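Local coordinates for protein carbon monoxide dehydrogenase (PDB 6T7J) that probably catalyses the reversible oxidation of carbon monoxide to carbon dioxide at a nickel-iron-sulfur cluster, which lacks nickel in this form, at residues A[113-118]-A[149-154]; A[127-132]-A[237-242]; A[186-191]-A[215-220]; A[595-598]-A[602-605]. One frame throughout, in Å; residues are numbered along the deposited sequence.

Contact 1: residues A[113-118]-A[149-154]; sequences GVAEGR and IARELA
A115 and A150 meet methyl to methyl, their CB atoms 3.6 Å apart, where the C-terminal end of helix 81-115 comes up against helix 146-162. The A115 methyl also sits 3.6 Å from the backbone N of R151, so it presses on the helix backbone itself. A small residue suits A115, whose CA lies only 5.1 Å from R151 CA, and A150, whose CB faces the A115 methyl. This is the tight, buried part of the contact, and F111 of helix 81-115 continues the packing against A150 and A154.

Toward solvent the contact loosens and turns polar. R151 first lays its CG beside the A115 methyl, at 3.7 Å from CB. A bend at chi3 (-65°) then turns the guanidinium back over the helix end, and NH2 reaches A115 O at 3.1 Å. That bond is weak, its N-H...O angle being 124°; the stronger partner of the guanidinium is E148, which pairs with NH1. E116 CA lies near the guanidinium plane, at its edge, while the acid of E116 turns to R118 instead. Just beyond, G117 takes positive phi (78°), with R118 N bonded to G113 O and G117 N to V114 O, the Schellman motif that closes helix 81-115.

A115 O belongs to the last turn of its helix, where carbonyls no longer have the regular partners of a helix interior. A cationic group placed there probably gains from the negative end of the helix dipole, so R151 may add a modest electrostatic tie to a junction made mainly by small apolar groups.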
loop_
_atom_site.group_PDB
_atom_site.type_symbol
_atom_site.label_atom_id
_atom_site.label_comp_id
_atom_site.label_asym_id
_atom_site.label_seq_id
_atom_site.Cartn_x
_atom_site.Cartn_y
_atom_site.Cartn_z
ATOM N N GLY A 113 -20.926 -17.086 1.121
ATOM C CA GLY A 113 -21.745 -17.612 2.197
ATOM C C GLY A 113 -23.150 -17.962 1.747
ATOM O O GLY A 113 -23.746 -18.921 2.243
ATOM N N VAL A 114 -23.698 -17.192 0.805
ATOM C CA VAL A 114 -25.016 -17.525 0.268
ATOM C C VAL A 114 -24.935 -18.728 -0.669
ATOM O O VAL A 114 -25.864 -19.543 -0.727
ATOM C CB VAL A 114 -25.631 -16.297 -0.427
ATOM C CG1 VAL A 114 -26.924 -16.664 -1.142
ATOM C CG2 VAL A 114 -25.885 -15.217 0.592
ATOM N N ALA A 115 -23.831 -18.868 -1.407
ATOM C CA ALA A 115 -23.673 -20.025 -2.283
ATOM C C ALA A 115 -23.591 -21.325 -1.491
ATOM O O ALA A 115 -24.031 -22.376 -1.976
ATOM C CB ALA A 115 -22.430 -19.858 -3.156
ATOM N N GLU A 116 -23.032 -21.280 -0.283
ATOM C CA GLU A 116 -22.941 -22.448 0.584
ATOM C C GLU A 116 -24.175 -22.636 1.457
ATOM O O GLU A 116 -24.232 -23.603 2.224
ATOM C CB GLU A 116 -21.697 -22.351 1.475
ATOM C CG GLU A 116 -20.382 -22.228 0.715
ATOM C CD GLU A 116 -19.172 -22.299 1.631
ATOM O OE1 GLU A 116 -18.966 -23.354 2.268
ATOM O OE2 GLU A 116 -18.429 -21.301 1.720
ATOM N N GLY A 117 -25.156 -21.740 1.364
ATOM C CA GLY A 117 -26.350 -21.849 2.177
ATOM C C GLY A 117 -26.186 -21.401 3.612
ATOM O O GLY A 117 -26.879 -21.915 4.495
ATOM N N ARG A 118 -25.297 -20.443 3.872
ATOM C CA ARG A 118 -24.991 -20.012 5.232
ATOM C C ARG A 118 -25.698 -18.718 5.623
ATOM O O ARG A 118 -26.269 -18.633 6.715
ATOM C CB ARG A 118 -23.474 -19.855 5.400
ATOM C CG ARG A 118 -22.718 -21.178 5.396
ATOM C CD ARG A 118 -21.305 -21.029 5.946
ATOM N NE ARG A 118 -20.320 -20.878 4.879
ATOM C CZ ARG A 118 -19.664 -19.750 4.620
ATOM N NH1 ARG A 118 -19.881 -18.668 5.356
ATOM N NH2 ARG A 118 -18.787 -19.706 3.626
ATOM N N ILE A 149 -23.617 -23.278 -9.203
ATOM C CA ILE A 149 -23.054 -22.274 -10.102
ATOM C C ILE A 149 -22.439 -21.140 -9.294
ATOM O O ILE A 149 -21.317 -20.689 -9.567
ATOM C CB ILE A 149 -24.136 -21.748 -11.064
ATOM C CG1 ILE A 149 -24.723 -22.885 -11.901
ATOM C CG2 ILE A 149 -23.570 -20.656 -11.963
ATOM C CD1 ILE A 149 -25.978 -22.494 -12.655
ATOM N N ALA A 150 -23.174 -20.665 -8.284
ATOM C CA ALA A 150 -22.675 -19.581 -7.445
ATOM C C ALA A 150 -21.406 -19.986 -6.705
ATOM O O ALA A 150 -20.504 -19.166 -6.522
ATOM C CB ALA A 150 -23.757 -19.138 -6.460
ATOM N N ARG A 151 -21.315 -21.249 -6.281
ATOM C CA ARG A 151 -20.122 -21.719 -5.579
ATOM C C ARG A 151 -18.902 -21.689 -6.488
ATOM O O ARG A 151 -17.836 -21.186 -6.105
ATOM C CB ARG A 151 -20.348 -23.134 -5.041
ATOM C CG ARG A 151 -20.951 -23.193 -3.647
ATOM C CD ARG A 151 -20.704 -24.546 -2.989
ATOM N NE ARG A 151 -21.375 -25.640 -3.689
ATOM C CZ ARG A 151 -22.648 -25.983 -3.505
ATOM N NH1 ARG A 151 -23.168 -26.994 -4.189
ATOM N NH2 ARG A 151 -23.402 -25.316 -2.639
ATOM N N GLU A 152 -19.033 -22.236 -7.699
ATOM C CA GLU A 152 -17.903 -22.226 -8.628
ATOM C C GLU A 152 -17.500 -20.798 -8.993
ATOM O O GLU A 152 -16.302 -20.455 -9.013
ATOM C CB GLU A 152 -18.249 -23.031 -9.880
ATOM C CG GLU A 152 -18.815 -24.411 -9.583
ATOM C CD GLU A 152 -19.227 -25.161 -10.835
ATOM O OE1 GLU A 152 -20.348 -25.711 -10.859
ATOM O OE2 GLU A 152 -18.430 -25.203 -11.796
ATOM N N LEU A 153 -18.493 -19.948 -9.274
ATOM C CA LEU A 153 -18.204 -18.550 -9.567
ATOM C C LEU A 153 -17.485 -17.886 -8.403
ATOM O O LEU A 153 -16.509 -17.154 -8.604
ATOM C CB LEU A 153 -19.494 -17.800 -9.893
ATOM C CG LEU A 153 -19.274 -16.314 -10.175
ATOM C CD1 LEU A 153 -18.474 -16.150 -11.456
ATOM C CD2 LEU A 153 -20.587 -15.553 -10.250
ATOM N N ALA A 154 -17.949 -18.131 -7.177
ATOM C CA ALA A 154 -17.305 -17.541 -6.014
ATOM C C ALA A 154 -15.865 -18.013 -5.890
ATOM O O ALA A 154 -14.983 -17.236 -5.519
ATOM C CB ALA A 154 -18.097 -17.868 -4.748
#

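Contact 2: residues A[127-132]-A[237-242]; sequences VEKLKS and LSDILF
K129 and D239 join in a buried salt bridge, NZ to OD2 at 2.8 Å, the ammonium using the anti lone pair of the oxygen. The lysine chain crosses the aspartate at a slant, its CE 3.8 Å from D239 CB, and a bend at chi2 (132°) steers it there. Beside this charged pair I240 packs between the helices: its CG1 lies 3.9 Å from K129 CB and 3.8 Å from L130 N, and its CD1 is 4.2 Å from L130 CB. A branched aliphatic chain suits this place, since it covers both the lysine stem and the backbone beside it.

The two segments run roughly antiparallel, at 142°, with axes 8.6 Å apart; they belong to helices 127-136 and 212-242 of the helical N-terminal part, which in this family precedes two Rossmann-like domains.

The same charged groups have further direct partners outside the two segments: D239 OD1 forms a salt bridge with R313 and OD2 a second one with R527, while K129 NZ forms one with E420 and the ammonium makes a cation-pi contact with Y236. Farther out, backbone bonds from I240 to T125 and D126 tie the end of helix 212-242 to the residues that lead into helix 127-136.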
loop_
_atom_site.group_PDB
_atom_site.type_symbol
_atom_site.label_atom_id
_atom_site.label_comp_id
_atom_site.label_asym_id
_atom_site.label_seq_id
_atom_site.Cartn_x
_atom_site.Cartn_y
_atom_site.Cartn_z
ATOM N N VAL A 127 -30.496 -14.555 -11.015
ATOM C CA VAL A 127 -29.890 -15.807 -11.456
ATOM C C VAL A 127 -29.406 -15.691 -12.895
ATOM O O VAL A 127 -28.447 -16.365 -13.294
ATOM C CB VAL A 127 -30.892 -16.963 -11.277
ATOM C CG1 VAL A 127 -30.243 -18.294 -11.605
ATOM C CG2 VAL A 127 -31.436 -16.968 -9.855
ATOM N N GLU A 128 -30.042 -14.829 -13.691
ATOM C CA GLU A 128 -29.614 -14.627 -15.071
ATOM C C GLU A 128 -28.228 -13.999 -15.132
ATOM O O GLU A 128 -27.360 -14.450 -15.891
ATOM C CB GLU A 128 -30.634 -13.759 -15.810
ATOM C CG GLU A 128 -31.608 -14.545 -16.660
ATOM C CD GLU A 128 -30.902 -15.494 -17.605
ATOM O OE1 GLU A 128 -30.451 -16.552 -17.203
ATOM O OE2 GLU A 128 -30.745 -15.235 -18.758
ATOM N N LYS A 129 -28.011 -12.944 -14.343
ATOM C CA LYS A 129 -26.691 -12.331 -14.270
ATOM C C LYS A 129 -25.653 -13.324 -13.768
ATOM O O LYS A 129 -24.533 -13.377 -14.289
ATOM C CB LYS A 129 -26.738 -11.098 -13.367
ATOM C CG LYS A 129 -25.576 -10.140 -13.552
ATOM C CD LYS A 129 -26.069 -8.707 -13.688
ATOM C CE LYS A 129 -24.916 -7.721 -13.652
ATOM N NZ LYS A 129 -25.322 -6.364 -14.101
ATOM N N LEU A 130 -26.011 -14.123 -12.758
ATOM C CA LEU A 130 -25.089 -15.120 -12.223
ATOM C C LEU A 130 -24.678 -16.120 -13.299
ATOM O O LEU A 130 -23.486 -16.387 -13.495
ATOM C CB LEU A 130 -25.733 -15.830 -11.030
ATOM C CG LEU A 130 -25.226 -17.210 -10.600
ATOM C CD1 LEU A 130 -23.763 -17.166 -10.200
ATOM C CD2 LEU A 130 -26.069 -17.747 -9.453
ATOM N N LYS A 131 -25.657 -16.673 -14.019
ATOM C CA LYS A 131 -25.348 -17.659 -15.046
ATOM C C LYS A 131 -24.532 -17.048 -16.182
ATOM O O LYS A 131 -23.573 -17.662 -16.663
ATOM C CB LYS A 131 -26.639 -18.285 -15.576
ATOM C CG LYS A 131 -27.362 -19.151 -14.554
ATOM C CD LYS A 131 -28.315 -20.130 -15.218
ATOM C CE LYS A 131 -29.756 -19.851 -14.819
ATOM N NZ LYS A 131 -30.587 -21.088 -14.799
ATOM N N SER A 132 -24.880 -15.831 -16.612
ATOM C CA SER A 132 -24.148 -15.221 -17.719
ATOM C C SER A 132 -22.717 -14.876 -17.320
ATOM O O SER A 132 -21.780 -15.095 -18.100
ATOM C CB SER A 132 -24.883 -13.978 -18.219
ATOM O OG SER A 132 -24.019 -13.155 -18.985
ATOM N N LEU A 237 -21.653 -8.687 -8.333
ATOM C CA LEU A 237 -22.163 -9.441 -7.195
ATOM C C LEU A 237 -23.234 -8.670 -6.436
ATOM O O LEU A 237 -24.182 -9.278 -5.926
ATOM C CB LEU A 237 -21.018 -9.824 -6.261
ATOM C CG LEU A 237 -20.083 -10.904 -6.808
ATOM C CD1 LEU A 237 -19.125 -11.357 -5.735
ATOM C CD2 LEU A 237 -20.870 -12.083 -7.351
ATOM N N SER A 238 -23.116 -7.341 -6.351
ATOM C CA SER A 238 -24.188 -6.556 -5.748
ATOM C C SER A 238 -25.472 -6.687 -6.553
ATOM O O SER A 238 -26.565 -6.768 -5.981
ATOM C CB SER A 238 -23.768 -5.092 -5.632
ATOM O OG SER A 238 -22.450 -4.977 -5.130
ATOM N N ASP A 239 -25.357 -6.723 -7.885
ATOM C CA ASP A 239 -26.535 -6.944 -8.718
ATOM C C ASP A 239 -27.103 -8.343 -8.511
ATOM O O ASP A 239 -28.323 -8.512 -8.391
ATOM C CB ASP A 239 -26.188 -6.722 -10.191
ATOM C CG ASP A 239 -25.997 -5.256 -10.532
ATOM O OD1 ASP A 239 -26.240 -4.403 -9.652
ATOM O OD2 ASP A 239 -25.604 -4.958 -11.679
ATOM N N ILE A 240 -26.236 -9.357 -8.465
ATOM C CA ILE A 240 -26.699 -10.732 -8.291
ATOM C C ILE A 240 -27.405 -10.898 -6.950
ATOM O O ILE A 240 -28.413 -11.609 -6.845
ATOM C CB ILE A 240 -25.516 -11.710 -8.438
ATOM C CG1 ILE A 240 -25.096 -11.821 -9.906
ATOM C CG2 ILE A 240 -25.863 -13.084 -7.873
ATOM C CD1 ILE A 240 -23.680 -12.312 -10.098
ATOM N N LEU A 241 -26.905 -10.229 -5.909
ATOM C CA LEU A 241 -27.452 -10.415 -4.569
ATOM C C LEU A 241 -28.696 -9.566 -4.331
ATOM O O LEU A 241 -29.657 -10.039 -3.716
ATOM C CB LEU A 241 -26.386 -10.094 -3.518
ATOM C CG LEU A 241 -25.377 -11.192 -3.164
ATOM C CD1 LEU A 241 -24.123 -10.590 -2.543
ATOM C CD2 LEU A 241 -25.994 -12.221 -2.226
ATOM N N PHE A 242 -28.704 -8.315 -4.799
ATOM C CA PHE A 242 -29.773 -7.377 -4.471
ATOM C C PHE A 242 -30.569 -6.912 -5.684
ATOM O O PHE A 242 -31.437 -6.043 -5.542
ATOM C CB PHE A 242 -29.203 -6.158 -3.739
ATOM C CG PHE A 242 -28.340 -6.507 -2.566
ATOM C CD1 PHE A 242 -28.868 -7.187 -1.480
ATOM C CD2 PHE A 242 -27.002 -6.160 -2.549
ATOM C CE1 PHE A 242 -28.076 -7.513 -0.399
ATOM C CE2 PHE A 242 -26.207 -6.484 -1.474
ATOM C CZ PHE A 242 -26.744 -7.162 -0.396
#

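Contact 3: residues A[186-191]-A[215-220]; sequences AGVLPR and LLLHGI
The imidazole of H218 and the guanidinium of R191 approach without bonding: R191 NH1 stands at the edge of the ring, near its plane, 4.5 Å from H218 NE2, whereas the histidine nitrogen lies oblique to the guanidinium. What fixes these flat groups comes from helix 193-203. R191 gives NH1 to E199 and NE to E196 in salt bridges, and H218 NE2 has a weak hydrogen bond to E196, so one carboxylate serves both. With CG opposite the backbone N (chi1 -178°), the H218 ring is carried toward that helix, where it packs against C200 and R203. A long arginine and a polar ring suit this acid-lined seam.

The packing between the segments centres on V188, methyl against methyl and methyl against a backbone carbonyl. V188 rests on helix 212-242 with both branches: CG2 meets I220 CG2 at 3.7 Å, while CG1 lies 3.6 Å from L217 O and 4.0 Å from L217 CD2. The two branched side chains of V188 and I220 cross obliquely, and valine is short enough to let the loop lie close to the helix.

V188 can reach this spot because helix 177-186 stops just before it. G187, with phi 74°, is the C-prime residue of a Schellman motif, a place where the lack of a side chain makes positive phi easy. The chain then leaves the helix and runs past helix 212-242 in the connection to helix 193-203. On the way P190 packs on L224 and A225 of the same long helix, and L224 touches V188 as well.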
loop_
_atom_site.group_PDB
_atom_site.type_symbol
_atom_site.label_atom_id
_atom_site.label_comp_id
_atom_site.label_asym_id
_atom_site.label_seq_id
_atom_site.Cartn_x
_atom_site.Cartn_y
_atom_site.Cartn_z
ATOM N N ALA A 186 1.440 -3.378 -24.109
ATOM C CA ALA A 186 1.994 -2.497 -23.086
ATOM C C ALA A 186 2.543 -3.268 -21.891
ATOM O O ALA A 186 3.357 -2.721 -21.138
ATOM C CB ALA A 186 0.932 -1.502 -22.618
ATOM N N GLY A 187 2.120 -4.515 -21.701
ATOM C CA GLY A 187 2.574 -5.296 -20.566
ATOM C C GLY A 187 1.966 -4.886 -19.244
ATOM O O GLY A 187 2.634 -4.977 -18.209
ATOM N N VAL A 188 0.710 -4.444 -19.248
ATOM C CA VAL A 188 0.048 -3.947 -18.050
ATOM C C VAL A 188 -1.133 -4.831 -17.649
ATOM O O VAL A 188 -1.989 -4.410 -16.875
ATOM C CB VAL A 188 -0.395 -2.482 -18.232
ATOM C CG1 VAL A 188 0.801 -1.596 -18.547
ATOM C CG2 VAL A 188 -1.448 -2.378 -19.326
ATOM N N LEU A 189 -1.195 -6.051 -18.170
ATOM C CA LEU A 189 -2.280 -6.958 -17.825
ATOM C C LEU A 189 -2.204 -7.311 -16.344
ATOM O O LEU A 189 -1.170 -7.828 -15.891
ATOM C CB LEU A 189 -2.220 -8.225 -18.675
ATOM C CG LEU A 189 -2.741 -8.105 -20.110
ATOM C CD1 LEU A 189 -2.436 -9.363 -20.904
ATOM C CD2 LEU A 189 -4.231 -7.809 -20.121
ATOM N N PRO A 190 -3.245 -7.046 -15.560
ATOM C CA PRO A 190 -3.196 -7.373 -14.133
ATOM C C PRO A 190 -3.350 -8.866 -13.892
ATOM O O PRO A 190 -4.072 -9.564 -14.607
ATOM C CB PRO A 190 -4.376 -6.590 -13.551
ATOM C CG PRO A 190 -5.339 -6.479 -14.684
ATOM C CD PRO A 190 -4.512 -6.397 -15.943
ATOM N N ARG A 191 -2.663 -9.349 -12.858
ATOM C CA ARG A 191 -2.601 -10.772 -12.545
ATOM C C ARG A 191 -3.411 -11.149 -11.313
ATOM O O ARG A 191 -4.240 -12.062 -11.373
ATOM C CB ARG A 191 -1.135 -11.191 -12.363
ATOM C CG ARG A 191 -0.246 -10.810 -13.539
ATOM C CD ARG A 191 1.189 -10.568 -13.104
ATOM N NE ARG A 191 1.308 -9.392 -12.248
ATOM C CZ ARG A 191 2.461 -8.908 -11.799
ATOM N NH1 ARG A 191 2.471 -7.833 -11.022
ATOM N NH2 ARG A 191 3.604 -9.497 -12.121
ATOM N N LEU A 215 7.029 2.926 -13.090
ATOM C CA LEU A 215 6.129 3.183 -11.969
ATOM C C LEU A 215 4.709 3.441 -12.459
ATOM O O LEU A 215 3.745 2.845 -11.961
ATOM C CB LEU A 215 6.638 4.372 -11.152
ATOM C CG LEU A 215 7.849 4.167 -10.239
ATOM C CD1 LEU A 215 8.442 5.512 -9.840
ATOM C CD2 LEU A 215 7.477 3.364 -9.010
ATOM N N LEU A 216 4.561 4.315 -13.459
ATOM C CA LEU A 216 3.225 4.661 -13.929
ATOM C C LEU A 216 2.601 3.537 -14.749
ATOM O O LEU A 216 1.375 3.393 -14.762
ATOM C CB LEU A 216 3.278 5.964 -14.727
ATOM C CG LEU A 216 3.699 7.175 -13.886
ATOM C CD1 LEU A 216 3.525 8.477 -14.654
ATOM C CD2 LEU A 216 2.930 7.214 -12.569
ATOM N N LEU A 217 3.414 2.711 -15.413
ATOM C CA LEU A 217 2.864 1.558 -16.119
ATOM C C LEU A 217 2.327 0.522 -15.139
ATOM O O LEU A 217 1.268 -0.079 -15.371
ATOM C CB LEU A 217 3.926 0.940 -17.031
ATOM C CG LEU A 217 4.222 1.682 -18.334
ATOM C CD1 LEU A 217 5.398 1.050 -19.059
ATOM C CD2 LEU A 217 2.992 1.721 -19.227
ATOM N N HIS A 218 3.030 0.306 -14.025
ATOM C CA HIS A 218 2.463 -0.573 -13.010
ATOM C C HIS A 218 1.243 0.055 -12.350
ATOM O O HIS A 218 0.325 -0.663 -11.942
ATOM C CB HIS A 218 3.495 -0.939 -11.949
ATOM C CG HIS A 218 2.963 -1.883 -10.917
ATOM N ND1 HIS A 218 2.738 -1.510 -9.610
ATOM C CD2 HIS A 218 2.573 -3.176 -11.012
ATOM C CE1 HIS A 218 2.260 -2.543 -8.940
ATOM N NE2 HIS A 218 2.140 -3.562 -9.768
ATOM N N GLY A 219 1.218 1.382 -12.224
ATOM C CA GLY A 219 -0.002 2.041 -11.787
ATOM C C GLY A 219 -1.163 1.767 -12.721
ATOM O O GLY A 219 -2.296 1.557 -12.280
ATOM N N ILE A 220 -0.892 1.764 -14.027
ATOM C CA ILE A 220 -1.913 1.408 -15.009
ATOM C C ILE A 220 -2.390 -0.023 -14.779
ATOM O O ILE A 220 -3.595 -0.305 -14.786
ATOM C CB ILE A 220 -1.368 1.605 -16.436
ATOM C CG1 ILE A 220 -1.460 3.080 -16.840
ATOM C CG2 ILE A 220 -2.118 0.724 -17.428
ATOM C CD1 ILE A 220 -0.515 3.471 -17.948
#

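Contact 4: residues A[595-598]-A[602-605]; sequences DVED and GKFY
V596 sets its CG1 methyl against the carbonyl oxygen of G602, 3.2 Å from G602 O, and reaches K603 CA at 3.9 Å. The methyl gets there because CG1 stands between the backbone N and the carbonyl carbon of its own residue (chi1 85°). A beta-branched side chain is apt here: CG1 meets the G602 carbonyl, and CG2 is left to pack on I220. The same carbonyl oxygen also receives a CA-H...O contact from E597 CA, at 3.2 Å, but E597 N, though near, is badly angled for a hydrogen bond.

The backbones come close here, G602 CA lying 4.8 Å from E597 CA. Farther out, the side chains of K603 and E597 cross at a slant and close a salt bridge, NZ to OE1 at 3.1 Å, the ammonium coming nearly in line with the C-O bond. The fully stretched lysine beyond CG and the glutamate bent at chi2 (141°) are each long enough to meet. K603 NZ also bonds a PEG molecule, probably from the crystallisation liquor.

The turn thus linked leads from helix 586-595, through the short helix 597-600, into strand 604-606, the last strand of a parallel six-stranded sheet. Beside it K603 and Y605 bond to strand 574-576, completing a beta-alpha-beta unit, while V596 and F604 both pack on V568 of helix 558-569.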
loop_
_atom_site.group_PDB
_atom_site.type_symbol
_atom_site.label_atom_id
_atom_site.label_comp_id
_atom_site.label_asym_id
_atom_site.label_seq_id
_atom_site.Cartn_x
_atom_site.Cartn_y
_atom_site.Cartn_z
ATOM N N ASP A 595 2.250 11.443 -23.323
ATOM C CA ASP A 595 3.002 10.263 -23.745
ATOM C C ASP A 595 2.202 8.971 -23.636
ATOM O O ASP A 595 2.504 8.008 -24.349
ATOM C CB ASP A 595 4.279 10.129 -22.915
ATOM C CG ASP A 595 5.418 10.957 -23.461
ATOM O OD1 ASP A 595 5.180 11.770 -24.379
ATOM O OD2 ASP A 595 6.555 10.797 -22.967
ATOM N N VAL A 596 1.193 8.924 -22.762
ATOM C CA VAL A 596 0.479 7.675 -22.518
ATOM C C VAL A 596 -0.593 7.382 -23.556
ATOM O O VAL A 596 -1.119 6.262 -23.583
ATOM C CB VAL A 596 -0.131 7.692 -21.103
ATOM C CG1 VAL A 596 -1.487 8.376 -21.108
ATOM C CG2 VAL A 596 -0.222 6.278 -20.540
ATOM N N GLU A 597 -0.926 8.344 -24.422
ATOM C CA GLU A 597 -1.901 8.072 -25.475
ATOM C C GLU A 597 -1.369 7.043 -26.466
ATOM O O GLU A 597 -2.116 6.169 -26.924
ATOM C CB GLU A 597 -2.284 9.365 -26.197
ATOM C CG GLU A 597 -3.106 9.150 -27.463
ATOM C CD GLU A 597 -4.205 10.183 -27.645
ATOM O OE1 GLU A 597 -3.923 11.390 -27.488
ATOM O OE2 GLU A 597 -5.350 9.787 -27.953
ATOM N N ASP A 598 -0.078 7.122 -26.801
ATOM C CA ASP A 598 0.512 6.149 -27.716
ATOM C C ASP A 598 0.500 4.745 -27.130
ATOM O O ASP A 598 0.464 3.761 -27.878
ATOM C CB ASP A 598 1.943 6.556 -28.068
ATOM C CG ASP A 598 1.999 7.643 -29.121
ATOM O OD1 ASP A 598 1.743 8.817 -28.777
ATOM O OD2 ASP A 598 2.302 7.323 -30.291
ATOM N N GLY A 602 -5.617 6.379 -24.342
ATOM C CA GLY A 602 -6.257 7.462 -23.624
ATOM C C GLY A 602 -5.212 8.343 -22.965
ATOM O O GLY A 602 -4.010 8.097 -23.076
ATOM N N LYS A 603 -5.695 9.373 -22.273
ATOM C CA LYS A 603 -4.788 10.300 -21.606
ATOM C C LYS A 603 -5.573 11.170 -20.634
ATOM O O LYS A 603 -6.803 11.246 -20.682
ATOM C CB LYS A 603 -4.026 11.170 -22.612
ATOM C CG LYS A 603 -4.885 12.157 -23.389
ATOM C CD LYS A 603 -4.042 12.893 -24.417
ATOM C CE LYS A 603 -4.886 13.767 -25.324
ATOM N NZ LYS A 603 -4.074 14.336 -26.440
ATOM N N PHE A 604 -4.832 11.832 -19.751
ATOM C CA PHE A 604 -5.392 12.779 -18.802
ATOM C C PHE A 604 -5.385 14.193 -19.380
ATOM O O PHE A 604 -4.606 14.525 -20.278
ATOM C CB PHE A 604 -4.607 12.751 -17.490
ATOM C CG PHE A 604 -4.982 11.617 -16.582
ATOM C CD1 PHE A 604 -6.219 11.587 -15.963
ATOM C CD2 PHE A 604 -4.095 10.579 -16.347
ATOM C CE1 PHE A 604 -6.565 10.542 -15.127
ATOM C CE2 PHE A 604 -4.435 9.532 -15.511
ATOM C CZ PHE A 604 -5.672 9.513 -14.901
ATOM N N TYR A 605 -6.269 15.028 -18.843
ATOM C CA TYR A 605 -6.344 16.430 -19.238
ATOM C C TYR A 605 -6.857 17.226 -18.050
ATOM O O TYR A 605 -7.995 17.026 -17.614
ATOM C CB TYR A 605 -7.253 16.611 -20.452
ATOM C CG TYR A 605 -7.835 17.999 -20.595
ATOM C CD1 TYR A 605 -7.023 19.089 -20.889
ATOM C CD2 TYR A 605 -9.198 18.220 -20.440
ATOM C CE1 TYR A 605 -7.553 20.357 -21.019
ATOM C CE2 TYR A 605 -9.735 19.483 -20.570
ATOM C CZ TYR A 605 -8.910 20.549 -20.862
ATOM O OH TYR A 605 -9.445 21.810 -20.994
#

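Following the chain from the N terminus, helix 81-115 ends in contact 1, which closes a loop on helix 146-162. Inside that loop helix 127-136 opens contact 2, whose partner is the end of helix 212-242, so contacts 1 and 2 cross along the chain; they also touch, L130 CD1 packing on L153 and A150. Contact 3 is nested within the loop of contact 2, itself closes the loop holding helix 193-203, and uses an earlier part of helix 212-242, its centre about 29 Å from that of contact 2. Contact 4 follows much later as a short local closure, yet I220 CD1 packs on V596 CG2, joining the helical part to the C-terminal sheet region.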